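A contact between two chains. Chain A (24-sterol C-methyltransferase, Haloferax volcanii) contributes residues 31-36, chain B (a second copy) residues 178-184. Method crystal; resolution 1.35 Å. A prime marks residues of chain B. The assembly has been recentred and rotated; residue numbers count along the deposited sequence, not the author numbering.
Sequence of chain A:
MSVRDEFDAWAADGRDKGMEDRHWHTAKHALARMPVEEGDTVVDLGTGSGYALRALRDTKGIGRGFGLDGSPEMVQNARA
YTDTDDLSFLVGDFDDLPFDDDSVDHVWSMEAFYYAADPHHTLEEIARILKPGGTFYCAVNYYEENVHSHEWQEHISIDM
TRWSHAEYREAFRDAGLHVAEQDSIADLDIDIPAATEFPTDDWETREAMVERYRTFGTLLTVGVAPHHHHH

Chain A (31-36) LARMPV
Chain B (178-184) HVAEQDS

How do the two backbones lie against each other? Chain A leaves a helix that includes Leu31 (phi/psi -63/-39) and Ala32 (-61/-32), passes through Arg33 (-88/-7), and opens at Met34 (-66/140) and Pro35 (-87/47). Chain B is a strand, from Val179′ (-86/121) through Ala180′ (-99/-24), where it kinks, to the extended Glu181′ (-165/148), Gln182′ (-149/130) and Asp183′ (-152/167). The two run nearly antiparallel, their directions 162° apart, with CA of Arg33 4.8 Å from CA of Asp183′ and CA of Pro35 5.2 Å from CA of Glu181′.

What ties the backbones together? One direct hydrogen bond crosses the contact: N of Gln182′ donates to O of Arg33 at 2.9 Å, nearly straight at 167°. Around it sit two CA-H...O contacts, CA of Glu181′ to O of Arg33 at 3.4 Å and CA of Arg33 to O of Gln182′ at 3.2 Å. Water adds further links: water 2 lies 2.9 Å from both O of Ala32 and O of Gln182′, and water 4 lies 2.9 Å from O of Met34 and 2.8 Å from O of Gln182′.

How does Arg33 reach Asp183′? Its CA-to-CB bond points toward chain B, and chi angles of 73° (p), -173° (t), 71° (p) and 177° carry the Arg33 side chain past Glu181′, CG of Arg33 lying 3.6 Å from CG of Glu181′, and place the guanidinium beside Asp183′. That aspartate also points toward its partner, with chi1 -158° (t) and chi2 10°. The salt bridge, NE of Arg33 to OD2 of Asp183′ at 3.6 Å, is one of charge alone: the oxygen lies over a face of the guanidinium, where no N-H points at it. Water 3 supplies hydrogen bonds instead, accepting from NH2 of Arg33 at 3.0 Å and donating to OD2 of Asp183′ at 2.7 Å.

How do the remaining side chains fit? Pro35, its ring C-gamma endo, points toward the strand and packs its CB 3.8 Å from CG1 of Val179′ (chi1 177°, t), an apolar contact. The same ring meets backbone carbonyls: CG of Pro35 lies 3.3 Å from O of Val179′ and CD of Pro35 3.3 Å from O of Ala180′. Glu181′ points away overall, with chi1 -169° (t), chi2 -112° between wells and chi3 89°. Gln182′ leaves sideways and its end leads away, extended at -174° and 179° (both t) with chi3 61°; its side-chain amide is satisfied elsewhere in the structure. Met34 (-72°, -171°, 73°; m, t, p) also points away.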

ATOM      1  N   LEU A  31       1.509  -4.789   9.068  1.00 12.93           N
ATOM      2  CA  LEU A  31       2.520  -5.787   8.708  1.00 13.36           C
ATOM      3  C   LEU A  31       1.960  -6.821   7.734  1.00 15.85           C
ATOM      4  O   LEU A  31       2.697  -7.284   6.851  1.00 16.52           O
ATOM      5  CB  LEU A  31       2.990  -6.505   9.981  1.00 14.06           C
ATOM      6  CG  LEU A  31       3.828  -5.621  10.943  1.00 16.62           C
ATOM      7  CD1 LEU A  31       3.853  -6.234  12.360  1.00 16.80           C
ATOM      8  CD2 LEU A  31       5.281  -5.429  10.399  1.00 16.76           C
ATOM      9  N   ALA A  32       0.686  -7.230   7.927  1.00 13.16           N
ATOM     10  CA  ALA A  32       0.085  -8.281   7.096  1.00 14.28           C
ATOM     11  C   ALA A  32       0.033  -7.881   5.638  1.00 17.38           C
ATOM     12  O   ALA A  32       0.141  -8.763   4.770  1.00 17.66           O
ATOM     13  CB  ALA A  32      -1.322  -8.599   7.582  1.00 16.39           C
ATOM     14  N   ARG A  33      -0.132  -6.600   5.363  1.00 15.08           N
ATOM     15  CA  ARG A  33      -0.247  -6.169   3.969  1.00 13.92           C
ATOM     16  C   ARG A  33       1.093  -5.879   3.326  1.00 15.49           C
ATOM     17  O   ARG A  33       1.147  -5.621   2.123  1.00 15.21           O
ATOM     18  CB  ARG A  33      -1.218  -4.986   3.823  1.00 16.80           C
ATOM     19  CG  ARG A  33      -0.627  -3.681   4.348  1.00 15.96           C
ATOM     20  CD  ARG A  33      -1.649  -2.537   4.373  1.00 17.73           C
ATOM     21  NE  ARG A  33      -2.648  -2.745   5.419  1.00 17.81           N
ATOM     22  CZ  ARG A  33      -3.623  -1.885   5.708  1.00 16.04           C
ATOM     23  NH1 ARG A  33      -3.728  -0.731   5.039  1.00 15.84           N
ATOM     24  NH2 ARG A  33      -4.519  -2.179   6.651  1.00 19.86           N
ATOM     25  N   MET A  34       2.198  -5.904   4.108  1.00 13.82           N
ATOM     26  CA  MET A  34       3.505  -5.603   3.508  1.00 14.43           C
ATOM     27  C   MET A  34       3.875  -6.682   2.515  1.00 16.69           C
ATOM     28  O   MET A  34       3.674  -7.862   2.791  1.00 17.65           O
ATOM     29  CB  MET A  34       4.631  -5.601   4.573  1.00 17.10           C
ATOM     30  CG  MET A  34       4.587  -4.446   5.477  1.00 18.08           C
ATOM     31  SD  MET A  34       6.097  -4.365   6.546  1.00 18.41           S
ATOM     32  CE  MET A  34       7.341  -3.852   5.424  1.00 18.86           C
ATOM     33  N   PRO A  35       4.459  -6.292   1.388  1.00 15.24           N
ATOM     34  CA  PRO A  35       4.768  -7.270   0.327  1.00 16.56           C
ATOM     35  C   PRO A  35       6.128  -7.931   0.520  1.00 19.63           C
ATOM     36  O   PRO A  35       6.956  -8.000  -0.405  1.00 19.92           O
ATOM     37  CB  PRO A  35       4.711  -6.395  -0.917  1.00 17.54           C
ATOM     38  CG  PRO A  35       5.294  -5.085  -0.455  1.00 20.91           C
ATOM     39  CD  PRO A  35       4.743  -4.905   0.944  1.00 17.07           C
ATOM     40  N   VAL A  36       6.371  -8.381   1.759  1.00 17.77           N
ATOM     41  CA  VAL A  36       7.644  -8.982   2.144  1.00 17.68           C
ATOM     42  C   VAL A  36       7.663 -10.432   1.662  1.00 20.64           C
ATOM     43  O   VAL A  36       6.695 -11.177   1.881  1.00 21.13           O
ATOM     44  CB  VAL A  36       7.816  -8.887   3.678  1.00 19.90           C
ATOM     45  CG1 VAL A  36       9.062  -9.621   4.117  1.00 20.36           C
ATOM     46  CG2 VAL A  36       7.912  -7.438   4.113  1.00 20.37           C
TER
ATOM     47  N   HIS B 178       6.197  -2.354  -9.366  1.00 18.20           N
ATOM     48  CA  HIS B 178       6.700  -2.760  -8.046  1.00 19.10           C
ATOM     49  C   HIS B 178       5.488  -3.064  -7.178  1.00 19.12           C
ATOM     50  O   HIS B 178       4.542  -2.288  -7.184  1.00 19.84           O
ATOM     51  CB  HIS B 178       7.422  -1.596  -7.369  1.00 21.71           C
ATOM     52  CG  HIS B 178       8.615  -1.106  -8.120  1.00 27.60           C
ATOM     53  ND1 HIS B 178       8.770   0.239  -8.424  1.00 30.74           N
ATOM     54  CD2 HIS B 178       9.674  -1.798  -8.591  1.00 29.94           C
ATOM     55  CE1 HIS B 178       9.935   0.326  -9.051  1.00 29.82           C
ATOM     56  NE2 HIS B 178      10.511  -0.872  -9.182  1.00 29.55           N
ATOM     57  N   VAL B 179       5.518  -4.157  -6.415  1.00 15.31           N
ATOM     58  CA  VAL B 179       4.368  -4.472  -5.540  1.00 15.04           C
ATOM     59  C   VAL B 179       4.562  -3.724  -4.226  1.00 15.95           C
ATOM     60  O   VAL B 179       5.554  -3.955  -3.515  1.00 16.13           O
ATOM     61  CB  VAL B 179       4.225  -5.993  -5.322  1.00 17.37           C
ATOM     62  CG1 VAL B 179       3.094  -6.323  -4.356  1.00 16.50           C
ATOM     63  CG2 VAL B 179       4.012  -6.720  -6.647  1.00 17.82           C
ATOM     64  N   ALA B 180       3.592  -2.863  -3.896  1.00 14.03           N
ATOM     65  CA  ALA B 180       3.697  -2.057  -2.669  1.00 13.54           C
ATOM     66  C   ALA B 180       2.921  -2.598  -1.492  1.00 15.02           C
ATOM     67  O   ALA B 180       3.239  -2.262  -0.345  1.00 14.85           O
ATOM     68  CB  ALA B 180       3.243  -0.628  -2.943  1.00 15.69           C
ATOM     69  N   GLU B 181       1.873  -3.384  -1.777  1.00 13.25           N
ATOM     70  CA  GLU B 181       0.988  -3.855  -0.746  1.00 14.25           C
ATOM     71  C   GLU B 181       0.172  -4.978  -1.322  1.00 14.48           C
ATOM     72  O   GLU B 181      -0.141  -4.966  -2.523  1.00 14.73           O
ATOM     73  CB  GLU B 181       0.025  -2.692  -0.380  1.00 17.39           C
ATOM     74  CG  GLU B 181      -0.783  -2.950   0.863  1.00 23.47           C
ATOM     75  CD  GLU B 181      -2.271  -3.140   0.650  1.00 35.35           C
ATOM     76  OE1 GLU B 181      -2.698  -4.292   0.416  1.00 29.70           O
ATOM     77  OE2 GLU B 181      -3.020  -2.147   0.773  1.00 22.65           O
ATOM     78  N   GLN B 182      -0.186  -5.930  -0.480  1.00 13.60           N
ATOM     79  CA  GLN B 182      -1.139  -6.948  -0.915  1.00 12.86           C
ATOM     80  C   GLN B 182      -1.920  -7.379   0.317  1.00 14.65           C
ATOM     81  O   GLN B 182      -1.306  -7.638   1.354  1.00 14.68           O
ATOM     82  CB  GLN B 182      -0.475  -8.110  -1.620  1.00 13.63           C
ATOM     83  CG  GLN B 182      -1.560  -9.054  -2.179  1.00 15.38           C
ATOM     84  CD  GLN B 182      -0.966 -10.226  -2.911  1.00 16.89           C
ATOM     85  OE1 GLN B 182      -0.226 -11.000  -2.273  1.00 15.64           O
ATOM     86  NE2 GLN B 182      -1.252 -10.373  -4.221  1.00 14.69           N
ATOM     87  N   ASP B 183      -3.246  -7.391   0.215  1.00 14.27           N
ATOM     88  CA  ASP B 183      -4.031  -7.666   1.412  1.00 14.85           C
ATOM     89  C   ASP B 183      -5.364  -8.305   1.090  1.00 16.94           C
ATOM     90  O   ASP B 183      -5.806  -8.332  -0.054  1.00 16.89           O
ATOM     91  CB  ASP B 183      -4.317  -6.294   2.084  1.00 17.58           C
ATOM     92  CG  ASP B 183      -4.645  -6.292   3.576  1.00 18.28           C
ATOM     93  OD1 ASP B 183      -4.478  -7.356   4.230  1.00 20.91           O
ATOM     94  OD2 ASP B 183      -4.949  -5.186   4.114  1.00 20.97           O
ATOM     95  N   SER B 184      -6.013  -8.819   2.145  1.00 15.67           N
ATOM     96  CA  SER B 184      -7.386  -9.313   2.097  1.00 15.90           C
ATOM     97  C   SER B 184      -8.256  -8.262   2.813  1.00 17.08           C
ATOM     98  O   SER B 184      -7.899  -7.822   3.909  1.00 20.32           O
ATOM     99  CB  SER B 184      -7.485 -10.618   2.880  1.00 18.03           C
ATOM    100  OG  SER B 184      -6.715 -11.626   2.245  1.00 21.51           O
TER
HETATM  101  O   HOH W   1      -2.854  -9.630   4.280  1.00 32.76           O
HETATM  102  O   HOH W   2      -0.954 -10.231   2.509  1.00 51.19           O
HETATM  103  O   HOH W   3      -4.502  -5.135   6.764  1.00 19.84           O
HETATM  104  O   HOH W   4       1.242  -8.882   1.566  1.00 22.25           O